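Local coordinates for PAC2 family protein (Streptomyces avermitilis, PDB 3MNF), which is of unknown function but belongs to the PAC2 family and is probably related to proteasome assembly chaperones, at residues Glu44-Asp48 / Ile91-Arg96; Gly112-Val116 / Val173-Ser177; Gly136-Asp140 / Leu164-Cys168. All coordinates share one frame; numbering follows the deposited sequence.

The three contacts sample one PAC2-family fold, a mixed sheet flanked by helices. Contacts 2 and 3 are close neighbours, their centres 9 Å apart: strand 175-183 lies between strands 115-124 and 134-138, and Ser-177 O probably accepts a hydrogen bond from Val-137 N at 2.9 Å. Along the chain, contact 3 is nested within the loop that contact 2 closes. Contact 1 stands apart, its centre about 23 Å from that of contact 2 and 21 Å from that of contact 3, where two loops meet at a subunit interface. Contacts 1 and 3 both reach a second subunit, whereas contact 2 touches no other protein chain of the assembly.

Contact 1: Glu44-Asp48 / Ile91-Arg96; sequences EDYYD and IEPSMR
Two connecting loops of the PAC2 fold meet here through Tyr-46, Tyr-47 and Ser-94: one follows strand 36-40, the other joins strand 82-91 to helix 97-111, with Arg-96 as N-cap residue. The joint centres on the carbonyl of Tyr-46. Its O accepts from Ser-94 N at 3.0 Å and, at the same distance, from the backbone N of Met-95, modelled as selenomethionine, the two donors arriving from opposite faces of the carbonyl plane, so successive amides of one loop grip a single oxygen of the other. Ser-94 OG adds a weak bond to that oxygen. Ser-94 OG also accepts from Asp-48 N at 3.0 Å with an N-H...O angle of 152°, its chi1 of 48° setting it between backbone N and carbonyl carbon.

The tyrosines lie differently. Tyr-46 presents its ring edge to the carbonyl oxygens of Met-95 and Arg-96, its CB rests 3.8 Å from Pro-93 CB, and its hydroxyl bonds Glu-103 on helix 97-111. Other subunits pack against the same loops; Glu-92 OE1 forms a salt bridge with Arg-53 of the second subunit. In Tyr-47, CB points away from residues 91-96, yet the ring brings its far end back. Pro-93 CB covers one face near the rim, CE2 lies 3.6 Å from Ile-91 CB, and OH, also bonded to Thr-70, donates to Ile-91 O at 2.6 Å with a C=O...O angle of 137°.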
loop_
_atom_site.group_PDB
_atom_site.type_symbol
_atom_site.label_atom_id
_atom_site.label_comp_id
_atom_site.label_asym_id
_atom_site.label_seq_id
_atom_site.Cartn_x
_atom_site.Cartn_y
_atom_site.Cartn_z
ATOM N N GLU A 44 -6.681 -10.243 0.606
ATOM C CA GLU A 44 -6.680 -8.900 0.035
ATOM C C GLU A 44 -5.360 -8.487 -0.630
ATOM O O GLU A 44 -5.369 -7.763 -1.620
ATOM C CB GLU A 44 -7.027 -7.915 1.120
ATOM C CG GLU A 44 -7.581 -6.598 0.655
ATOM C CD GLU A 44 -9.063 -6.632 0.324
ATOM O OE1 GLU A 44 -9.621 -7.725 0.040
ATOM O OE2 GLU A 44 -9.660 -5.539 0.324
ATOM N N ASP A 45 -4.228 -8.968 -0.115
ATOM C CA ASP A 45 -2.915 -8.575 -0.638
ATOM C C ASP A 45 -2.428 -9.407 -1.793
ATOM O O ASP A 45 -1.511 -8.983 -2.487
ATOM C CB ASP A 45 -1.844 -8.610 0.454
ATOM C CG ASP A 45 -2.035 -7.505 1.496
ATOM O OD1 ASP A 45 -2.178 -6.307 1.109
ATOM O OD2 ASP A 45 -2.053 -7.849 2.716
ATOM N N TYR A 46 -3.013 -10.583 -2.018
ATOM C CA TYR A 46 -2.360 -11.538 -2.892
ATOM C C TYR A 46 -3.156 -12.122 -4.058
ATOM O O TYR A 46 -2.569 -12.602 -5.045
ATOM C CB TYR A 46 -1.835 -12.653 -2.036
ATOM C CG TYR A 46 -0.867 -12.195 -0.978
ATOM C CD1 TYR A 46 -1.142 -12.377 0.366
ATOM C CD2 TYR A 46 0.325 -11.592 -1.327
ATOM C CE1 TYR A 46 -0.263 -11.976 1.325
ATOM C CE2 TYR A 46 1.223 -11.177 -0.363
ATOM C CZ TYR A 46 0.920 -11.377 0.955
ATOM O OH TYR A 46 1.803 -10.967 1.901
ATOM N N TYR A 47 -4.483 -12.070 -3.936
ATOM C CA TYR A 47 -5.377 -12.819 -4.795
ATOM C C TYR A 47 -6.283 -11.933 -5.655
ATOM O O TYR A 47 -6.951 -11.008 -5.174
ATOM C CB TYR A 47 -6.178 -13.819 -3.975
ATOM C CG TYR A 47 -5.331 -14.879 -3.310
ATOM C CD1 TYR A 47 -4.900 -14.733 -1.992
ATOM C CD2 TYR A 47 -4.936 -16.021 -4.001
ATOM C CE1 TYR A 47 -4.101 -15.683 -1.385
ATOM C CE2 TYR A 47 -4.135 -16.995 -3.398
ATOM C CZ TYR A 47 -3.728 -16.818 -2.091
ATOM O OH TYR A 47 -2.948 -17.777 -1.479
ATOM N N ASP A 48 -6.241 -12.198 -6.954
ATOM C CA ASP A 48 -7.145 -11.638 -7.911
ATOM C C ASP A 48 -8.398 -12.472 -7.746
ATOM O O ASP A 48 -8.341 -13.701 -7.868
ATOM C CB ASP A 48 -6.560 -11.813 -9.301
ATOM C CG ASP A 48 -7.473 -11.297 -10.386
ATOM O OD1 ASP A 48 -8.647 -11.721 -10.421
ATOM O OD2 ASP A 48 -7.019 -10.478 -11.223
ATOM N N ILE A 91 -3.429 -21.467 -1.835
ATOM C CA ILE A 91 -3.571 -21.336 -3.274
ATOM C C ILE A 91 -2.352 -20.514 -3.748
ATOM O O ILE A 91 -1.937 -19.582 -3.050
ATOM C CB ILE A 91 -4.807 -20.518 -3.519
ATOM C CG1 ILE A 91 -5.946 -21.009 -2.597
ATOM C CG2 ILE A 91 -5.124 -20.417 -5.027
ATOM C CD1 ILE A 91 -6.893 -21.958 -3.267
ATOM N N GLU A 92 -1.761 -20.809 -4.896
ATOM C CA GLU A 92 -0.685 -19.934 -5.347
ATOM C C GLU A 92 -1.201 -18.508 -5.563
ATOM O O GLU A 92 -2.189 -18.308 -6.260
ATOM C CB GLU A 92 -0.088 -20.449 -6.615
ATOM C CG GLU A 92 1.006 -19.629 -7.132
ATOM C CD GLU A 92 1.522 -20.193 -8.418
ATOM O OE1 GLU A 92 0.712 -20.297 -9.373
ATOM O OE2 GLU A 92 2.725 -20.561 -8.477
ATOM N N PRO A 93 -0.550 -17.511 -4.945
ATOM C CA PRO A 93 -1.042 -16.145 -5.138
ATOM C C PRO A 93 -0.836 -15.652 -6.566
ATOM O O PRO A 93 0.041 -16.117 -7.277
ATOM C CB PRO A 93 -0.176 -15.308 -4.172
ATOM C CG PRO A 93 1.079 -16.093 -4.006
ATOM C CD PRO A 93 0.662 -17.554 -4.099
ATOM N N SER A 94 -1.629 -14.683 -6.968
ATOM C CA SER A 94 -1.408 -14.095 -8.250
ATOM C C SER A 94 -0.529 -12.830 -8.202
ATOM O O SER A 94 0.004 -12.415 -9.221
ATOM C CB SER A 94 -2.740 -13.860 -8.964
ATOM O OG SER A 94 -3.660 -13.233 -8.116
HETATM N N MSE A 95 -0.343 -12.234 -7.031
HETATM C CA MSE A 95 0.548 -11.077 -6.947
HETATM C C MSE A 95 1.402 -11.011 -5.678
HETATM O O MSE A 95 1.290 -11.846 -4.810
HETATM C CB MSE A 95 -0.221 -9.793 -7.169
HETATM C CG MSE A 95 -1.574 -9.828 -6.556
HETATM SE SE MSE A 95 -2.658 -8.302 -6.907
HETATM C CE MSE A 95 -2.302 -7.376 -5.218
ATOM N N ARG A 96 2.290 -10.025 -5.622
ATOM C CA ARG A 96 3.219 -9.812 -4.491
ATOM C C ARG A 96 3.850 -11.082 -3.865
ATOM O O ARG A 96 3.841 -11.294 -2.644
ATOM C CB ARG A 96 2.570 -8.890 -3.462
ATOM C CG ARG A 96 1.777 -7.757 -4.110
ATOM C CD ARG A 96 1.042 -6.900 -3.088
ATOM N NE ARG A 96 1.961 -6.555 -2.013
ATOM C CZ ARG A 96 2.846 -5.562 -2.088
ATOM N NH1 ARG A 96 2.892 -4.774 -3.178
ATOM N NH2 ARG A 96 3.681 -5.347 -1.067
#

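Contact 2: Gly112-Val116 / Val173-Ser177; sequences GVELV and VPAVS
Residues Leu-115 and Val-116 run parallel to Pro-174 and Ala-175 where two neighbouring strands of the mixed sheet begin. The bridge pairs Val-116 with Ala-175, whose CA atoms are 4.5 Å apart, and Val-116 spends both backbone polar groups across it: its N donates to Pro-174 O at 3.0 Å with an N-H...O angle of 171°, while its O accepts from Val-176 N at 3.0 Å with an angle of 156°. This skipping of Ala-175 is the signature of parallel pairing. Before the strand, Gly-112, with positive phi, ends helix 97-111 in a Schellman motif.

Val-116 and Ala-175 project to the same face, with CB 3.8 Å from CB, and both touch Cys-168 of helix 160-171. Val-116 has CG1 anti to its N (chi1 -178°), which leaves CG2 beside that N, where it meets Val-173 CG1 at 3.8 Å. Leu-115 brings CD1 to 3.7 Å from Pro-174 O; its side chain also packs on Ile-206. The Pro-174 ring lies alongside the carbonyl of Glu-114, with CD 3.5 Å from Glu-114 O. Pro-174 has no N-H to give, and here it contributes only its carbonyl to the pairing. Polar matching is thus confined to the backbone: its two hydrogen bonds set the register, and the side chains add apolar contacts, with Val-116 and Ala-175 buried against Cys-168.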
loop_
_atom_site.group_PDB
_atom_site.type_symbol
_atom_site.label_atom_id
_atom_site.label_comp_id
_atom_site.label_asym_id
_atom_site.label_seq_id
_atom_site.Cartn_x
_atom_site.Cartn_y
_atom_site.Cartn_z
ATOM N N GLY A 112 10.293 -20.530 15.196
ATOM C CA GLY A 112 11.564 -21.223 15.256
ATOM C C GLY A 112 11.646 -22.416 14.322
ATOM O O GLY A 112 12.329 -23.381 14.626
ATOM N N VAL A 113 10.955 -22.368 13.185
ATOM C CA VAL A 113 11.078 -23.434 12.188
ATOM C C VAL A 113 12.527 -23.634 11.765
ATOM O O VAL A 113 13.210 -22.674 11.419
ATOM C CB VAL A 113 10.274 -23.141 10.943
ATOM C CG1 VAL A 113 10.695 -24.083 9.837
ATOM C CG2 VAL A 113 8.816 -23.288 11.244
ATOM N N GLU A 114 12.998 -24.879 11.804
ATOM C CA GLU A 114 14.385 -25.175 11.436
ATOM C C GLU A 114 14.568 -25.681 10.019
ATOM O O GLU A 114 15.673 -25.588 9.482
ATOM C CB GLU A 114 15.050 -26.124 12.438
ATOM C CG GLU A 114 15.611 -25.413 13.682
ATOM C CD GLU A 114 16.447 -24.147 13.367
ATOM O OE1 GLU A 114 16.499 -23.705 12.183
ATOM O OE2 GLU A 114 17.053 -23.595 14.323
ATOM N N LEU A 115 13.487 -26.197 9.430
ATOM C CA LEU A 115 13.496 -26.705 8.069
ATOM C C LEU A 115 12.137 -26.497 7.394
ATOM O O LEU A 115 11.086 -26.748 7.999
ATOM C CB LEU A 115 13.859 -28.185 8.093
ATOM C CG LEU A 115 13.562 -29.076 6.890
ATOM C CD1 LEU A 115 14.542 -28.844 5.746
ATOM C CD2 LEU A 115 13.584 -30.506 7.336
ATOM N N VAL A 116 12.167 -26.041 6.141
ATOM C CA VAL A 116 10.951 -25.902 5.339
ATOM C C VAL A 116 10.906 -26.924 4.193
ATOM O O VAL A 116 11.769 -26.905 3.298
ATOM C CB VAL A 116 10.830 -24.490 4.737
ATOM C CG1 VAL A 116 9.558 -24.363 3.957
ATOM C CG2 VAL A 116 10.857 -23.452 5.820
ATOM N N VAL A 173 17.297 -20.144 5.968
ATOM C CA VAL A 173 16.460 -21.223 6.488
ATOM C C VAL A 173 16.526 -22.387 5.502
ATOM O O VAL A 173 16.089 -22.249 4.355
ATOM C CB VAL A 173 14.984 -20.769 6.626
ATOM C CG1 VAL A 173 14.106 -21.897 7.121
ATOM C CG2 VAL A 173 14.896 -19.591 7.557
ATOM N N PRO A 174 17.085 -23.533 5.927
ATOM C CA PRO A 174 17.180 -24.713 5.055
ATOM C C PRO A 174 15.828 -25.084 4.479
ATOM O O PRO A 174 14.854 -25.227 5.221
ATOM C CB PRO A 174 17.627 -25.803 6.008
ATOM C CG PRO A 174 18.346 -25.088 7.055
ATOM C CD PRO A 174 17.694 -23.779 7.239
ATOM N N ALA A 175 15.746 -25.221 3.167
ATOM C CA ALA A 175 14.490 -25.656 2.558
ATOM C C ALA A 175 14.711 -26.596 1.389
ATOM O O ALA A 175 15.724 -26.518 0.689
ATOM C CB ALA A 175 13.654 -24.470 2.131
ATOM N N VAL A 176 13.759 -27.493 1.190
ATOM C CA VAL A 176 13.776 -28.387 0.040
ATOM C C VAL A 176 12.352 -28.496 -0.457
ATOM O O VAL A 176 11.405 -28.425 0.333
ATOM C CB VAL A 176 14.365 -29.797 0.380
ATOM C CG1 VAL A 176 13.748 -30.369 1.633
ATOM C CG2 VAL A 176 14.165 -30.761 -0.762
ATOM N N SER A 177 12.194 -28.633 -1.764
ATOM C CA SER A 177 10.891 -28.960 -2.298
ATOM C C SER A 177 10.952 -30.332 -2.925
ATOM O O SER A 177 11.949 -30.685 -3.554
ATOM C CB SER A 177 10.422 -27.919 -3.309
ATOM O OG SER A 177 11.465 -27.567 -4.193
#

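Contact 3: Gly136-Asp140 / Leu164-Cys168; sequences GVTSD and LQEAC
Gln-165, on helix 160-171, reaches across to Val-137 and Ser-139 on and just past strand 134-138. Its CB points toward that segment, and with CG anti to the backbone N (chi1 167°) the chain sets out toward strand 134-138 before bending at chi2. CD then comes to 4.0 Å from Val-137 CG1. The amide divides its ends: OE1 lies 3.6 Å from that same methyl, whereas NE2 approaches the backbone of Ser-139 and donates to OE2 of the adjoining Glu-166 at 2.9 Å. This donor meets OE2 from above the carboxylate plane, 51° out of it.

The second donor comes otherwise. Ser-139 OG gives its hydrogen to Glu-166 OE2 at 2.7 Å, and OE2 receives it on its syn lone pair, the side of OE1, so one carboxylate oxygen ties strand end to helix and also accepts from the Gln-165 amide as modelled. Arg-63 of the second subunit forms a salt bridge with this oxygen, carrying the link into the assembly. Replacing Glu-166 by a leucine removes the carboxylate and would probably leave Ser-139 OG and Gln-165 NE2 without their acceptor and Arg-63 of the second subunit without its mate.

On the inner side of the helix, Leu-164 and Cys-168 pack on strand 115-124, and Ala-167 touches helix 97-111. Strand 134-138, outermost within this chain, runs antiparallel to strand 175-183.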
loop_
_atom_site.group_PDB
_atom_site.type_symbol
_atom_site.label_atom_id
_atom_site.label_comp_id
_atom_site.label_asym_id
_atom_site.label_seq_id
_atom_site.Cartn_x
_atom_site.Cartn_y
_atom_site.Cartn_z
ATOM N N GLY A 136 13.820 -34.016 -5.513
ATOM C CA GLY A 136 14.025 -32.815 -4.693
ATOM C C GLY A 136 14.714 -31.648 -5.400
ATOM O O GLY A 136 15.312 -31.785 -6.465
ATOM N N VAL A 137 14.584 -30.472 -4.811
ATOM C CA VAL A 137 15.315 -29.297 -5.246
ATOM C C VAL A 137 15.701 -28.605 -3.959
ATOM O O VAL A 137 14.871 -28.445 -3.056
ATOM C CB VAL A 137 14.461 -28.324 -6.134
ATOM C CG1 VAL A 137 15.125 -26.951 -6.237
ATOM C CG2 VAL A 137 14.200 -28.899 -7.551
ATOM N N THR A 138 16.970 -28.229 -3.866
ATOM C CA THR A 138 17.481 -27.483 -2.730
ATOM C C THR A 138 18.641 -26.603 -3.197
ATOM O O THR A 138 19.312 -26.920 -4.183
ATOM C CB THR A 138 17.898 -28.432 -1.579
ATOM O OG1 THR A 138 18.331 -27.664 -0.456
ATOM C CG2 THR A 138 19.020 -29.370 -2.012
ATOM N N SER A 139 18.839 -25.474 -2.520
ATOM C CA SER A 139 20.019 -24.629 -2.731
ATOM C C SER A 139 20.834 -24.537 -1.455
ATOM O O SER A 139 21.767 -23.747 -1.363
ATOM C CB SER A 139 19.627 -23.248 -3.235
ATOM O OG SER A 139 19.328 -23.309 -4.615
ATOM N N ASP A 140 20.455 -25.359 -0.477
ATOM C CA ASP A 140 21.229 -25.602 0.730
ATOM C C ASP A 140 22.296 -26.657 0.396
ATOM O O ASP A 140 21.962 -27.822 0.199
ATOM C CB ASP A 140 20.294 -26.097 1.852
ATOM C CG ASP A 140 20.982 -26.168 3.217
ATOM O OD1 ASP A 140 21.244 -25.109 3.823
ATOM O OD2 ASP A 140 21.249 -27.287 3.706
ATOM N N LEU A 164 9.460 -19.720 -3.141
ATOM C CA LEU A 164 9.482 -19.859 -1.693
ATOM C C LEU A 164 10.741 -20.590 -1.254
ATOM O O LEU A 164 11.435 -20.161 -0.322
ATOM C CB LEU A 164 8.227 -20.575 -1.170
ATOM C CG LEU A 164 8.269 -20.905 0.336
ATOM C CD1 LEU A 164 8.392 -19.668 1.234
ATOM C CD2 LEU A 164 7.071 -21.761 0.745
ATOM N N GLN A 165 11.043 -21.689 -1.938
ATOM C CA GLN A 165 12.231 -22.461 -1.625
ATOM C C GLN A 165 13.475 -21.581 -1.817
ATOM O O GLN A 165 14.410 -21.661 -1.036
ATOM C CB GLN A 165 12.258 -23.756 -2.415
ATOM C CG GLN A 165 13.566 -24.468 -2.391
ATOM C CD GLN A 165 14.440 -24.048 -3.551
ATOM O OE1 GLN A 165 13.970 -23.976 -4.682
ATOM N NE2 GLN A 165 15.718 -23.759 -3.279
ATOM N N GLU A 166 13.466 -20.685 -2.793
ATOM C CA GLU A 166 14.610 -19.778 -2.935
ATOM C C GLU A 166 14.669 -18.656 -1.899
ATOM O O GLU A 166 15.754 -18.272 -1.468
ATOM C CB GLU A 166 14.730 -19.234 -4.356
ATOM C CG GLU A 166 15.294 -20.251 -5.336
ATOM C CD GLU A 166 16.726 -20.675 -4.999
ATOM O OE1 GLU A 166 17.548 -19.782 -4.677
ATOM O OE2 GLU A 166 17.019 -21.903 -5.052
ATOM N N ALA A 167 13.502 -18.146 -1.506
ATOM C CA ALA A 167 13.407 -17.125 -0.477
ATOM C C ALA A 167 13.982 -17.664 0.827
ATOM O O ALA A 167 14.689 -16.945 1.541
ATOM C CB ALA A 167 11.970 -16.691 -0.288
ATOM N N CYS A 168 13.696 -18.934 1.115
ATOM C CA CYS A 168 14.251 -19.597 2.284
ATOM C C CYS A 168 15.778 -19.577 2.305
ATOM O O CYS A 168 16.395 -19.228 3.323
ATOM C CB CYS A 168 13.785 -21.041 2.357
ATOM S SG CYS A 168 12.071 -21.235 2.824
#